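Local coordinates for folylpolyglutamate synthase protein FOLC (Mycobacterium tuberculosis, PDB 2VOS), which probably adds glutamate to dihydropteroate to make dihydrofolate, and further glutamates to tetrahydrofolates, in ATP- and magnesium-dependent ligations, at residues S150-L155 against D182-I187; S51-L56 against A132-Q137; E106-D111 against A161-A166; L28-L33 against Q119-Y124. One frame throughout, in Å; residues are numbered along the deposited sequence. Where two conformers were deposited one is given.

Two helices carry the four contacts: helix 151-165 supplies one side of contacts 1 and 3, helix 117-140 one side of contacts 2 and 4. Contacts 1, 3 and 4 are largely buried, whereas contact 2, with two of its five touching residues exposed, lies farthest from the chain's centre. Chemistry follows place. Contact 1 sets a phenylalanine beside a carboxylate, with the side chain of Phe152 about 9 Å from a bound cobalt ion; contact 3 packs strand on helix, contact 2 is purely aliphatic, and contact 4 adds a tyrosine-glutamate hydrogen bond. Contacts 1 and 4 are tied directly by the Lys151-Glu31 salt bridge.

Contact 1 of 4, residues S150-L155 against D182-I187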
loop_
_atom_site.group_PDB
_atom_site.type_symbol
_atom_site.label_atom_id
_atom_site.label_comp_id
_atom_site.label_asym_id
_atom_site.label_seq_id
_atom_site.Cartn_x
_atom_site.Cartn_y
_atom_site.Cartn_z
ATOM N N SER A 150 -1.333 -19.571 8.057
ATOM C CA SER A 150 -1.914 -18.292 8.446
ATOM C C SER A 150 -2.864 -17.817 7.374
ATOM O O SER A 150 -2.841 -18.299 6.227
ATOM C CB SER A 150 -0.841 -17.240 8.598
ATOM O OG SER A 150 -0.256 -16.928 7.347
ATOM N N LYS A 151 -3.697 -16.860 7.739
ATOM C CA LYS A 151 -4.584 -16.265 6.768
ATOM C C LYS A 151 -3.810 -15.613 5.604
ATOM O O LYS A 151 -4.187 -15.761 4.437
ATOM C CB LYS A 151 -5.454 -15.233 7.468
ATOM C CG LYS A 151 -6.241 -14.438 6.471
ATOM C CD LYS A 151 -7.271 -13.539 7.164
ATOM C CE LYS A 151 -8.221 -12.961 6.032
ATOM N NZ LYS A 151 -9.272 -11.974 6.610
ATOM N N PHE A 152 -2.714 -14.903 5.893
ATOM C CA PHE A 152 -1.934 -14.339 4.822
ATOM C C PHE A 152 -1.363 -15.417 3.869
ATOM O O PHE A 152 -1.373 -15.257 2.612
ATOM C CB PHE A 152 -0.821 -13.376 5.327
ATOM C CG PHE A 152 -0.171 -12.601 4.173
ATOM C CD1 PHE A 152 -0.945 -11.705 3.408
ATOM C CD2 PHE A 152 1.162 -12.827 3.805
ATOM C CE1 PHE A 152 -0.398 -10.997 2.330
ATOM C CE2 PHE A 152 1.717 -12.139 2.735
ATOM C CZ PHE A 152 0.948 -11.222 1.978
ATOM N N GLU A 153 -0.859 -16.517 4.421
ATOM C CA GLU A 153 -0.374 -17.606 3.566
ATOM C C GLU A 153 -1.468 -18.112 2.606
ATOM O O GLU A 153 -1.241 -18.278 1.418
ATOM C CB GLU A 153 0.159 -18.739 4.436
ATOM C CG GLU A 153 1.530 -18.413 4.971
ATOM C CD GLU A 153 1.999 -19.414 6.048
ATOM O OE1 GLU A 153 1.240 -20.312 6.440
ATOM O OE2 GLU A 153 3.143 -19.298 6.501
ATOM N N VAL A 154 -2.661 -18.326 3.125
ATOM C CA VAL A 154 -3.769 -18.767 2.304
ATOM C C VAL A 154 -4.169 -17.710 1.252
ATOM O O VAL A 154 -4.385 -18.069 0.082
ATOM C CB VAL A 154 -4.975 -19.189 3.172
ATOM C CG1 VAL A 154 -6.125 -19.603 2.264
ATOM C CG2 VAL A 154 -4.561 -20.360 4.101
ATOM N N LEU A 155 -4.276 -16.429 1.645
ATOM C CA LEU A 155 -4.581 -15.391 0.669
ATOM C C LEU A 155 -3.541 -15.362 -0.437
ATOM O O LEU A 155 -3.853 -15.185 -1.615
ATOM C CB LEU A 155 -4.629 -14.023 1.336
ATOM C CG LEU A 155 -5.797 -13.771 2.265
ATOM C CD1 LEU A 155 -5.551 -12.463 3.131
ATOM C CD2 LEU A 155 -7.112 -13.735 1.478
ATOM N N ASP A 182 8.533 -13.430 3.947
ATOM C CA ASP A 182 7.114 -13.157 3.657
ATOM C C ASP A 182 6.570 -14.308 2.784
ATOM O O ASP A 182 7.309 -14.851 1.962
ATOM C CB ASP A 182 6.991 -11.822 2.861
ATOM C CG ASP A 182 5.560 -11.439 2.624
ATOM O OD1 ASP A 182 4.897 -11.102 3.646
ATOM O OD2 ASP A 182 5.094 -11.575 1.454
ATOM N N ALA A 183 5.286 -14.638 2.914
ATOM C CA ALA A 183 4.683 -15.730 2.149
ATOM C C ALA A 183 4.821 -15.538 0.621
ATOM O O ALA A 183 4.842 -16.517 -0.112
ATOM C CB ALA A 183 3.146 -15.912 2.543
ATOM N N THR A 184 4.941 -14.295 0.145
ATOM C CA THR A 184 5.029 -14.065 -1.307
ATOM C C THR A 184 6.415 -14.452 -1.824
ATOM O O THR A 184 6.629 -14.505 -3.033
ATOM C CB THR A 184 4.822 -12.535 -1.669
ATOM O OG1 THR A 184 5.788 -11.720 -0.968
ATOM C CG2 THR A 184 3.403 -12.069 -1.240
ATOM N N ASN A 185 7.359 -14.703 -0.915
ATOM C CA ASN A 185 8.756 -14.811 -1.354
ATOM C C ASN A 185 9.090 -16.228 -1.884
ATOM O O ASN A 185 10.097 -16.799 -1.532
ATOM C CB ASN A 185 9.710 -14.383 -0.244
ATOM C CG ASN A 185 11.103 -14.056 -0.767
ATOM O OD1 ASN A 185 11.245 -13.629 -1.915
ATOM N ND2 ASN A 185 12.124 -14.238 0.064
ATOM N N VAL A 186 8.251 -16.766 -2.749
ATOM C CA VAL A 186 8.457 -18.067 -3.334
ATOM C C VAL A 186 8.383 -17.927 -4.857
ATOM O O VAL A 186 8.074 -18.908 -5.548
ATOM C CB VAL A 186 7.317 -19.072 -2.879
ATOM C CG1 VAL A 186 7.565 -19.481 -1.473
ATOM C CG2 VAL A 186 5.910 -18.419 -2.991
ATOM N N ILE A 187 8.635 -16.713 -5.379
ATOM C CA ILE A 187 8.461 -16.447 -6.799
ATOM C C ILE A 187 9.727 -16.148 -7.633
ATOM O O ILE A 187 9.643 -16.204 -8.913
ATOM C CB ILE A 187 7.464 -15.332 -7.041
ATOM C CG1 ILE A 187 7.803 -14.080 -6.211
ATOM C CG2 ILE A 187 6.101 -15.851 -6.686
ATOM C CD1 ILE A 187 6.800 -12.878 -6.486
#
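A capping box opens helix 151-165 here and meets an Asx turn in the loop between strands 170-174 and 191-194. In the box Glu153 N donates to Ser150 OG at 3.0 Å, and Ser150 N returns a bond to Glu153 OE1, met from above the carboxylate plane. Glu153 OE2 is engaged by a salt bridge to Arg49. In residues 182-187, Asp182 to Asn185 form a type I beta turn, opening with the Asx turn in which Asp182 OD2 takes Thr184 OG1 at 2.5 Å through its anti lone pair and Thr184 N at 3.0 Å. Gly176 N makes a third bond to that oxygen and Met177 N holds OD1, so the carboxylate is fixed in position and rotation. With CG anti to the backbone N (chi1 -170°), Phe152 projects its ring to this turn. Its CE2 comes to 3.5 Å from Asp182 OD1, while Asp182 OD2 lies in the ring plane at the edge; ring and carboxylate planes are 48° apart. Ala183 CB fits between Phe152 CD2, at 3.9 Å, and Glu153 CG, at 3.8 Å. The side chains of Asp182 and of the ADP-binding Lys75 are about 8 Å apart. Leu155 meets Tyr120 of helix 117-140. Farther along helix 151-165, Thr156 receives Ala183 and Thr184, and Phe160 receives Val186 and Ile187; Ile187 also leans on strand 66-70.

Contact 2 of 4, residues S51-L56 against A132-Q137; sequences SALMDL and ALIDQQ
Flat groups have no share in this contact: no ring, carboxylate or amide presents a face or an edge across it, and the touching atoms are aliphatic carbons of five residues. Ile134 is central. Its CG1 is anti to the carbonyl carbon (chi1 -62°), and a further bend at chi2 (-53°) brings CD1 against helix 48-56. There CD1 meets Ala52 CB at 3.6 Å and Leu56 CD1 at 3.5 Å, the latter tighter than usual carbon-carbon contact. Ala52 and Leu56 stand one helical turn apart, so the methyl touches both from between them. Ile134 CG1 rests on the backbone itself, 3.9 Å from Leu53 CA, consistent with these two residues having the closest CA atoms, 6.4 Å apart. Leu56 and Ile134 lie alongside each other, pointing opposite ways, and Leu56 CD1 also reaches Leu133 CD2 at 4.0 Å. Leu53 turns its branch inward to Leu130 and Val131 of helix 117-140 and Ala157 of helix 151-165, which places the buried side of the contact. Leu56 and Leu133 lie on the exposed side. The segment axes come within 9.9 Å at 139° between their directions, the geometry of roughly antiparallel, apolar helix-helix packing in which Ile134 fits among Ala52, Leu53 and Leu56, at the outer part of an alpha/beta domain, away from the annotated sites.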
loop_
_atom_site.group_PDB
_atom_site.type_symbol
_atom_site.label_atom_id
_atom_site.label_comp_id
_atom_site.label_asym_id
_atom_site.label_seq_id
_atom_site.Cartn_x
_atom_site.Cartn_y
_atom_site.Cartn_z
ATOM N N SER A 51 5.641 -22.955 0.789
ATOM C CA SER A 51 6.337 -23.761 -0.229
ATOM C C SER A 51 5.706 -25.133 -0.465
ATOM O O SER A 51 5.550 -25.551 -1.606
ATOM C CB SER A 51 7.802 -23.962 0.101
ATOM O OG SER A 51 8.459 -22.714 0.091
ATOM N N ALA A 52 5.389 -25.846 0.615
ATOM C CA ALA A 52 4.736 -27.125 0.484
ATOM C C ALA A 52 3.406 -26.996 -0.256
ATOM O O ALA A 52 3.078 -27.833 -1.100
ATOM C CB ALA A 52 4.535 -27.780 1.869
ATOM N N LEU A 53 2.600 -26.004 0.128
ATOM C CA LEU A 53 1.291 -25.807 -0.529
ATOM C C LEU A 53 1.462 -25.541 -2.037
ATOM O O LEU A 53 0.733 -26.135 -2.874
ATOM C CB LEU A 53 0.542 -24.672 0.121
ATOM C CG LEU A 53 -0.852 -24.398 -0.514
ATOM C CD1 LEU A 53 -1.765 -25.668 -0.562
ATOM C CD2 LEU A 53 -1.559 -23.222 0.169
HETATM N N MSE A 54 2.378 -24.640 -2.404
HETATM C CA MSE A 54 2.657 -24.372 -3.830
HETATM C C MSE A 54 3.059 -25.681 -4.549
HETATM O O MSE A 54 2.600 -25.939 -5.647
HETATM C CB MSE A 54 3.812 -23.390 -4.003
HETATM C CG MSE A 54 3.497 -21.937 -3.763
HETATM SE SE MSE A 54 1.874 -21.335 -4.740
HETATM C CE MSE A 54 1.052 -21.224 -3.051
ATOM N N ASP A 55 3.917 -26.513 -3.937
ATOM C CA ASP A 55 4.202 -27.824 -4.542
ATOM C C ASP A 55 2.953 -28.667 -4.847
ATOM O O ASP A 55 2.825 -29.226 -5.938
ATOM C CB ASP A 55 5.124 -28.671 -3.668
ATOM C CG ASP A 55 6.507 -28.195 -3.716
ATOM O OD1 ASP A 55 6.737 -27.115 -4.350
ATOM O OD2 ASP A 55 7.369 -28.879 -3.122
ATOM N N LEU A 56 2.090 -28.809 -3.859
ATOM C CA LEU A 56 0.835 -29.543 -4.039
ATOM C C LEU A 56 -0.031 -28.939 -5.154
ATOM O O LEU A 56 -0.770 -29.651 -5.828
ATOM C CB LEU A 56 0.017 -29.515 -2.733
ATOM C CG LEU A 56 0.533 -30.414 -1.599
ATOM C CD1 LEU A 56 -0.353 -30.247 -0.358
ATOM C CD2 LEU A 56 0.533 -31.874 -2.059
ATOM N N ALA A 132 -6.001 -27.707 3.679
ATOM C CA ALA A 132 -6.324 -28.637 4.808
ATOM C C ALA A 132 -5.211 -29.677 4.995
ATOM O O ALA A 132 -4.862 -30.067 6.104
ATOM C CB ALA A 132 -7.643 -29.361 4.554
ATOM N N LEU A 133 -4.654 -30.146 3.883
ATOM C CA LEU A 133 -3.649 -31.200 3.964
ATOM C C LEU A 133 -2.370 -30.650 4.583
ATOM O O LEU A 133 -1.770 -31.292 5.439
ATOM C CB LEU A 133 -3.381 -31.772 2.573
ATOM C CG LEU A 133 -2.446 -32.977 2.508
ATOM C CD1 LEU A 133 -2.980 -34.139 3.389
ATOM C CD2 LEU A 133 -2.304 -33.424 1.044
ATOM N N ILE A 134 -1.953 -29.464 4.160
ATOM C CA ILE A 134 -0.796 -28.806 4.782
ATOM C C ILE A 134 -1.070 -28.495 6.251
ATOM O O ILE A 134 -0.179 -28.699 7.096
ATOM C CB ILE A 134 -0.357 -27.502 4.054
ATOM C CG1 ILE A 134 0.072 -27.777 2.612
ATOM C CG2 ILE A 134 0.797 -26.809 4.822
ATOM C CD1 ILE A 134 1.139 -28.886 2.471
ATOM N N ASP A 135 -2.278 -28.009 6.570
ATOM C CA ASP A 135 -2.658 -27.717 7.972
ATOM C C ASP A 135 -2.446 -28.975 8.814
ATOM O O ASP A 135 -1.947 -28.891 9.909
ATOM C CB ASP A 135 -4.149 -27.326 8.151
ATOM C CG ASP A 135 -4.491 -25.891 7.722
ATOM O OD1 ASP A 135 -3.639 -24.968 7.700
ATOM O OD2 ASP A 135 -5.668 -25.666 7.403
ATOM N N GLN A 136 -2.873 -30.129 8.309
ATOM C CA GLN A 136 -2.787 -31.395 9.060
ATOM C C GLN A 136 -1.335 -31.943 9.129
ATOM O O GLN A 136 -0.895 -32.399 10.190
ATOM C CB GLN A 136 -3.750 -32.458 8.490
ATOM N N GLN A 137 -0.622 -31.928 7.990
ATOM C CA GLN A 137 0.760 -32.391 7.936
ATOM C C GLN A 137 1.645 -31.508 8.813
ATOM O O GLN A 137 2.608 -31.995 9.434
ATOM C CB GLN A 137 1.281 -32.425 6.500
ATOM C CG GLN A 137 0.997 -33.725 5.778
ATOM C CD GLN A 137 1.276 -33.649 4.269
ATOM O OE1 GLN A 137 1.964 -32.734 3.760
ATOM N NE2 GLN A 137 0.724 -34.620 3.541
#

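Contact 3 of 4, residues E106-D111 against A161-A166; sequences ERISID and AAFADA
Glu106 OE2 is the best-held polar atom of the two segments, gripped by two backbone donors, Gln102 N and Ser103 N; Leu101 N adds a bond to the other oxygen, OE1. These bonds tie the 3-10 segment that leads into strand 108-110 to the preceding loop, residues 101-103, while the contact with helix 151-165 is itself apolar. Ile108 and Ile110, two residues apart on the strand, both point to the helix. Ser109 between them points away from it; its side chain touches Arg95 of strand 93-96. Phe163 carries the helix side. Its CG is anti to the carbonyl carbon (chi1 -64°), so although its first bond points neither at the strand nor away from it, the ring reaches across. Ile110 bends at chi2 (-67°) and brings CD1 to the ring edge, near its plane, 3.6 Å from Phe163 CD1. It also touches Ala166 CB at 4.1 Å, so the same methyl meets residues three apart. Ile108 uses its CG2 branch, which lies 3.9 Å from Ala162 CB and 4.0 Å from Phe163 CE1. Phe163 CE1 also approaches the backbone, 3.7 Å from Ser109 O. The segment axes pass 9.4 Å apart, with alanines among the residues between them, their directions only 15° apart. Strand 108-110 runs antiparallel between strands 113-114 and 93-96 near one edge of the large mixed sheet. Phe163 also touches Thr96 of strand 93-96, and helix 117-140 packs on helix 151-165 through Thr123 on Ala162 and Ile127 on Ala161.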
loop_
_atom_site.group_PDB
_atom_site.type_symbol
_atom_site.label_atom_id
_atom_site.label_comp_id
_atom_site.label_asym_id
_atom_site.label_seq_id
_atom_site.Cartn_x
_atom_site.Cartn_y
_atom_site.Cartn_z
ATOM N N GLU A 106 -10.180 -7.073 -2.803
ATOM C CA GLU A 106 -9.230 -6.095 -3.317
ATOM C C GLU A 106 -7.841 -6.722 -3.410
ATOM O O GLU A 106 -6.954 -6.179 -4.070
ATOM C CB GLU A 106 -9.084 -4.906 -2.360
ATOM C CG GLU A 106 -10.276 -3.930 -2.363
ATOM C CD GLU A 106 -10.250 -3.088 -1.074
ATOM O OE1 GLU A 106 -9.145 -2.611 -0.690
ATOM O OE2 GLU A 106 -11.308 -2.974 -0.410
ATOM N N ARG A 107 -7.630 -7.773 -2.639
ATOM C CA ARG A 107 -6.268 -8.388 -2.543
ATOM C C ARG A 107 -5.905 -9.192 -3.779
ATOM O O ARG A 107 -4.746 -9.525 -3.936
ATOM C CB ARG A 107 -6.184 -9.357 -1.358
ATOM C CG ARG A 107 -6.409 -8.583 -0.026
ATOM C CD ARG A 107 -6.631 -9.539 1.149
ATOM N NE ARG A 107 -6.564 -8.760 2.413
ATOM C CZ ARG A 107 -5.438 -8.526 3.124
ATOM N NH1 ARG A 107 -4.233 -9.028 2.748
ATOM N NH2 ARG A 107 -5.525 -7.793 4.251
ATOM N N ILE A 108 -6.884 -9.516 -4.627
ATOM C CA ILE A 108 -6.577 -10.267 -5.852
ATOM C C ILE A 108 -7.283 -9.606 -7.004
ATOM O O ILE A 108 -8.514 -9.628 -7.074
ATOM C CB ILE A 108 -7.063 -11.753 -5.740
ATOM C CG1 ILE A 108 -6.549 -12.367 -4.418
ATOM C CG2 ILE A 108 -6.696 -12.573 -7.041
ATOM C CD1 ILE A 108 -7.186 -13.753 -4.032
ATOM N N SER A 109 -6.506 -9.014 -7.912
ATOM C CA SER A 109 -7.034 -8.300 -9.035
ATOM C C SER A 109 -6.525 -8.929 -10.297
ATOM O O SER A 109 -5.386 -9.406 -10.335
ATOM C CB SER A 109 -6.580 -6.831 -9.010
ATOM O OG SER A 109 -7.103 -6.191 -7.824
ATOM N N ILE A 110 -7.374 -8.954 -11.312
ATOM C CA ILE A 110 -6.975 -9.430 -12.687
ATOM C C ILE A 110 -7.424 -8.336 -13.636
ATOM O O ILE A 110 -8.538 -7.807 -13.434
ATOM C CB ILE A 110 -7.742 -10.742 -13.083
ATOM C CG1 ILE A 110 -7.478 -11.884 -12.063
ATOM C CG2 ILE A 110 -7.406 -11.139 -14.590
ATOM C CD1 ILE A 110 -6.087 -12.354 -12.064
ATOM N N ASP A 111 -6.552 -7.947 -14.566
ATOM C CA ASP A 111 -6.839 -6.941 -15.573
ATOM C C ASP A 111 -7.100 -5.608 -14.896
ATOM O O ASP A 111 -7.889 -4.839 -15.411
ATOM C CB ASP A 111 -8.102 -7.308 -16.377
ATOM C CG ASP A 111 -7.947 -8.629 -17.164
ATOM O OD1 ASP A 111 -6.925 -8.773 -17.889
ATOM O OD2 ASP A 111 -8.862 -9.500 -17.071
ATOM N N ALA A 161 -2.814 -18.976 -7.292
ATOM C CA ALA A 161 -3.700 -19.953 -8.014
ATOM C C ALA A 161 -4.575 -19.186 -9.009
ATOM O O ALA A 161 -4.774 -19.584 -10.170
ATOM C CB ALA A 161 -4.587 -20.677 -6.988
ATOM N N ALA A 162 -5.142 -18.076 -8.551
ATOM C CA ALA A 162 -6.061 -17.331 -9.401
ATOM C C ALA A 162 -5.277 -16.783 -10.605
ATOM O O ALA A 162 -5.825 -16.673 -11.730
ATOM C CB ALA A 162 -6.666 -16.159 -8.603
ATOM N N PHE A 163 -4.012 -16.401 -10.410
ATOM C CA PHE A 163 -3.267 -15.839 -11.539
ATOM C C PHE A 163 -3.041 -16.924 -12.596
ATOM O O PHE A 163 -3.014 -16.624 -13.795
ATOM C CB PHE A 163 -1.897 -15.251 -11.111
ATOM C CG PHE A 163 -2.016 -14.071 -10.154
ATOM C CD1 PHE A 163 -3.215 -13.341 -10.074
ATOM C CD2 PHE A 163 -0.933 -13.709 -9.336
ATOM C CE1 PHE A 163 -3.299 -12.244 -9.196
ATOM C CE2 PHE A 163 -0.996 -12.613 -8.467
ATOM C CZ PHE A 163 -2.177 -11.893 -8.383
ATOM N N ALA A 164 -2.805 -18.156 -12.143
ATOM C CA ALA A 164 -2.627 -19.288 -13.088
ATOM C C ALA A 164 -3.977 -19.712 -13.738
ATOM O O ALA A 164 -4.001 -20.118 -14.904
ATOM C CB ALA A 164 -1.951 -20.486 -12.365
ATOM N N ASP A 165 -5.074 -19.658 -12.967
ATOM C CA ASP A 165 -6.440 -19.910 -13.478
ATOM C C ASP A 165 -6.842 -18.958 -14.566
ATOM O O ASP A 165 -7.629 -19.329 -15.435
ATOM C CB ASP A 165 -7.489 -19.723 -12.347
ATOM C CG ASP A 165 -7.430 -20.835 -11.292
ATOM O OD1 ASP A 165 -6.878 -21.934 -11.573
ATOM O OD2 ASP A 165 -7.950 -20.612 -10.169
ATOM N N ALA A 166 -6.348 -17.702 -14.511
ATOM C CA ALA A 166 -6.897 -16.646 -15.400
ATOM C C ALA A 166 -6.734 -16.919 -16.905
ATOM O O ALA A 166 -7.736 -16.835 -17.666
ATOM C CB ALA A 166 -6.330 -15.234 -15.028
#

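Contact 4 of 4, residues L28-L33 against Q119-Y124; sequences LQVEHL and QYVATY
Helix 23-34 packs obliquely on helix 117-140 in a buried contact that joins an apolar centre to one short hydrogen bond. The segment axes approach to 10.2 Å at 46°, the CA atoms of Val30 and Val121 being the nearest pair. Val30 CG1 lies over one face of the Tyr124 ring, 4.0 Å from its centroid and 21° off the normal, a CH-pi contact displaced toward the rim. The other branch, Val30 CG2, meets Val121 CG2 at 4.0 Å. Both tyrosines have CG anti to the backbone N, sending their rings to helix 23-34. At the more exposed end Leu33 CD1 sits 3.8 Å from Tyr124 OH, a hydroxyl bonded to Glu128. Glu31 starts out pointing away, but its chain, bent at the second torsion, returns the carboxylate so that OE2 accepts from Tyr120 OH at 2.6 Å. The hydroxyl comes from above the carboxylate plane, and that plane is 64° from the ring. Met158 of helix 151-165 packs on Tyr120, and Lys151, which also pairs with Asp35, salt-bridges Glu31 OE1. Glu31 is probably ionised, its charge offset by Lys151 and stabilised by the phenol, and the carboxylate links three helices.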
loop_
_atom_site.group_PDB
_atom_site.type_symbol
_atom_site.label_atom_id
_atom_site.label_comp_id
_atom_site.label_asym_id
_atom_site.label_seq_id
_atom_site.Cartn_x
_atom_site.Cartn_y
_atom_site.Cartn_z
ATOM N N LEU A 28 -18.476 -13.769 2.996
ATOM C CA LEU A 28 -18.399 -13.587 4.467
ATOM C C LEU A 28 -18.096 -14.918 5.207
ATOM O O LEU A 28 -17.330 -14.970 6.190
ATOM C CB LEU A 28 -19.723 -12.994 4.979
ATOM C CG LEU A 28 -19.869 -11.533 4.491
ATOM C CD1 LEU A 28 -21.093 -10.821 5.065
ATOM C CD2 LEU A 28 -18.666 -10.742 4.853
ATOM N N GLN A 29 -18.699 -15.990 4.720
ATOM C CA GLN A 29 -18.424 -17.313 5.265
ATOM C C GLN A 29 -16.923 -17.639 5.147
ATOM O O GLN A 29 -16.282 -18.108 6.100
ATOM C CB GLN A 29 -19.185 -18.326 4.420
ATOM C CG GLN A 29 -19.894 -19.434 5.110
ATOM C CD GLN A 29 -21.000 -20.000 4.208
ATOM O OE1 GLN A 29 -20.737 -20.533 3.129
ATOM N NE2 GLN A 29 -22.237 -19.854 4.642
ATOM N N VAL A 30 -16.354 -17.439 3.958
ATOM C CA VAL A 30 -14.924 -17.697 3.811
ATOM C C VAL A 30 -14.073 -16.882 4.766
ATOM O O VAL A 30 -13.110 -17.423 5.367
ATOM C CB VAL A 30 -14.440 -17.534 2.367
ATOM C CG1 VAL A 30 -12.835 -17.564 2.295
ATOM C CG2 VAL A 30 -15.112 -18.619 1.474
ATOM N N GLU A 31 -14.396 -15.586 4.909
ATOM C CA GLU A 31 -13.562 -14.683 5.746
ATOM C C GLU A 31 -13.658 -15.096 7.237
ATOM O O GLU A 31 -12.661 -14.990 8.009
ATOM C CB GLU A 31 -14.038 -13.230 5.618
ATOM C CG GLU A 31 -13.650 -12.624 4.304
ATOM C CD GLU A 31 -12.155 -12.656 4.166
ATOM O OE1 GLU A 31 -11.495 -11.826 4.797
ATOM O OE2 GLU A 31 -11.628 -13.516 3.441
ATOM N N HIS A 32 -14.868 -15.501 7.637
ATOM C CA HIS A 32 -15.100 -16.003 9.016
ATOM C C HIS A 32 -14.147 -17.181 9.321
ATOM O O HIS A 32 -13.544 -17.230 10.389
ATOM C CB HIS A 32 -16.564 -16.423 9.217
ATOM C CG HIS A 32 -16.906 -16.772 10.642
ATOM N ND1 HIS A 32 -16.726 -15.895 11.695
ATOM C CD2 HIS A 32 -17.411 -17.907 11.186
ATOM C CE1 HIS A 32 -17.105 -16.469 12.822
ATOM N NE2 HIS A 32 -17.524 -17.691 12.543
ATOM N N LEU A 33 -13.992 -18.114 8.375
ATOM C CA LEU A 33 -13.042 -19.208 8.558
ATOM C C LEU A 33 -11.618 -18.704 8.610
ATOM O O LEU A 33 -10.860 -19.118 9.484
ATOM C CB LEU A 33 -13.092 -20.248 7.421
ATOM C CG LEU A 33 -14.357 -21.088 7.322
ATOM C CD1 LEU A 33 -14.173 -22.027 6.118
ATOM C CD2 LEU A 33 -14.595 -21.838 8.616
ATOM N N GLN A 119 -15.699 -15.365 -7.478
ATOM C CA GLN A 119 -14.426 -15.881 -7.904
ATOM C C GLN A 119 -13.532 -16.045 -6.692
ATOM O O GLN A 119 -12.678 -16.943 -6.695
ATOM C CB GLN A 119 -13.766 -14.887 -8.844
ATOM C CG GLN A 119 -14.251 -15.026 -10.289
ATOM C CD GLN A 119 -14.227 -13.723 -11.139
ATOM O OE1 GLN A 119 -13.803 -12.620 -10.719
ATOM N NE2 GLN A 119 -14.723 -13.869 -12.350
ATOM N N TYR A 120 -13.655 -15.141 -5.693
ATOM C CA TYR A 120 -12.770 -15.201 -4.503
ATOM C C TYR A 120 -13.083 -16.482 -3.746
ATOM O O TYR A 120 -12.187 -17.234 -3.333
ATOM C CB TYR A 120 -13.013 -13.959 -3.648
ATOM C CG TYR A 120 -12.274 -13.843 -2.321
ATOM C CD1 TYR A 120 -11.054 -13.163 -2.240
ATOM C CD2 TYR A 120 -12.802 -14.363 -1.139
ATOM C CE1 TYR A 120 -10.364 -13.018 -1.004
ATOM C CE2 TYR A 120 -12.084 -14.214 0.141
ATOM C CZ TYR A 120 -10.889 -13.533 0.164
ATOM O OH TYR A 120 -10.181 -13.335 1.349
ATOM N N VAL A 121 -14.380 -16.719 -3.531
ATOM C CA VAL A 121 -14.857 -17.969 -2.888
ATOM C C VAL A 121 -14.443 -19.206 -3.700
ATOM O O VAL A 121 -13.943 -20.146 -3.114
ATOM C CB VAL A 121 -16.414 -17.930 -2.680
ATOM C CG1 VAL A 121 -16.976 -19.251 -2.215
ATOM C CG2 VAL A 121 -16.770 -16.807 -1.684
ATOM N N ALA A 122 -14.654 -19.214 -5.039
ATOM C CA ALA A 122 -14.281 -20.370 -5.859
ATOM C C ALA A 122 -12.776 -20.623 -5.756
ATOM O O ALA A 122 -12.347 -21.751 -5.748
ATOM C CB ALA A 122 -14.661 -20.139 -7.337
ATOM N N THR A 123 -11.971 -19.561 -5.686
ATOM C CA THR A 123 -10.518 -19.735 -5.553
ATOM C C THR A 123 -10.162 -20.392 -4.224
ATOM O O THR A 123 -9.383 -21.321 -4.192
ATOM C CB THR A 123 -9.778 -18.390 -5.748
ATOM O OG1 THR A 123 -10.121 -17.891 -7.046
ATOM C CG2 THR A 123 -8.275 -18.563 -5.699
ATOM N N TYR A 124 -10.769 -19.934 -3.143
ATOM C CA TYR A 124 -10.547 -20.528 -1.832
ATOM C C TYR A 124 -10.983 -22.017 -1.856
ATOM O O TYR A 124 -10.223 -22.913 -1.459
ATOM C CB TYR A 124 -11.353 -19.763 -0.765
ATOM C CG TYR A 124 -11.303 -20.486 0.543
ATOM C CD1 TYR A 124 -10.149 -20.438 1.334
ATOM C CD2 TYR A 124 -12.358 -21.254 0.969
ATOM C CE1 TYR A 124 -10.055 -21.129 2.509
ATOM C CE2 TYR A 124 -12.295 -21.931 2.131
ATOM C CZ TYR A 124 -11.135 -21.885 2.908
ATOM O OH TYR A 124 -11.060 -22.606 4.093
#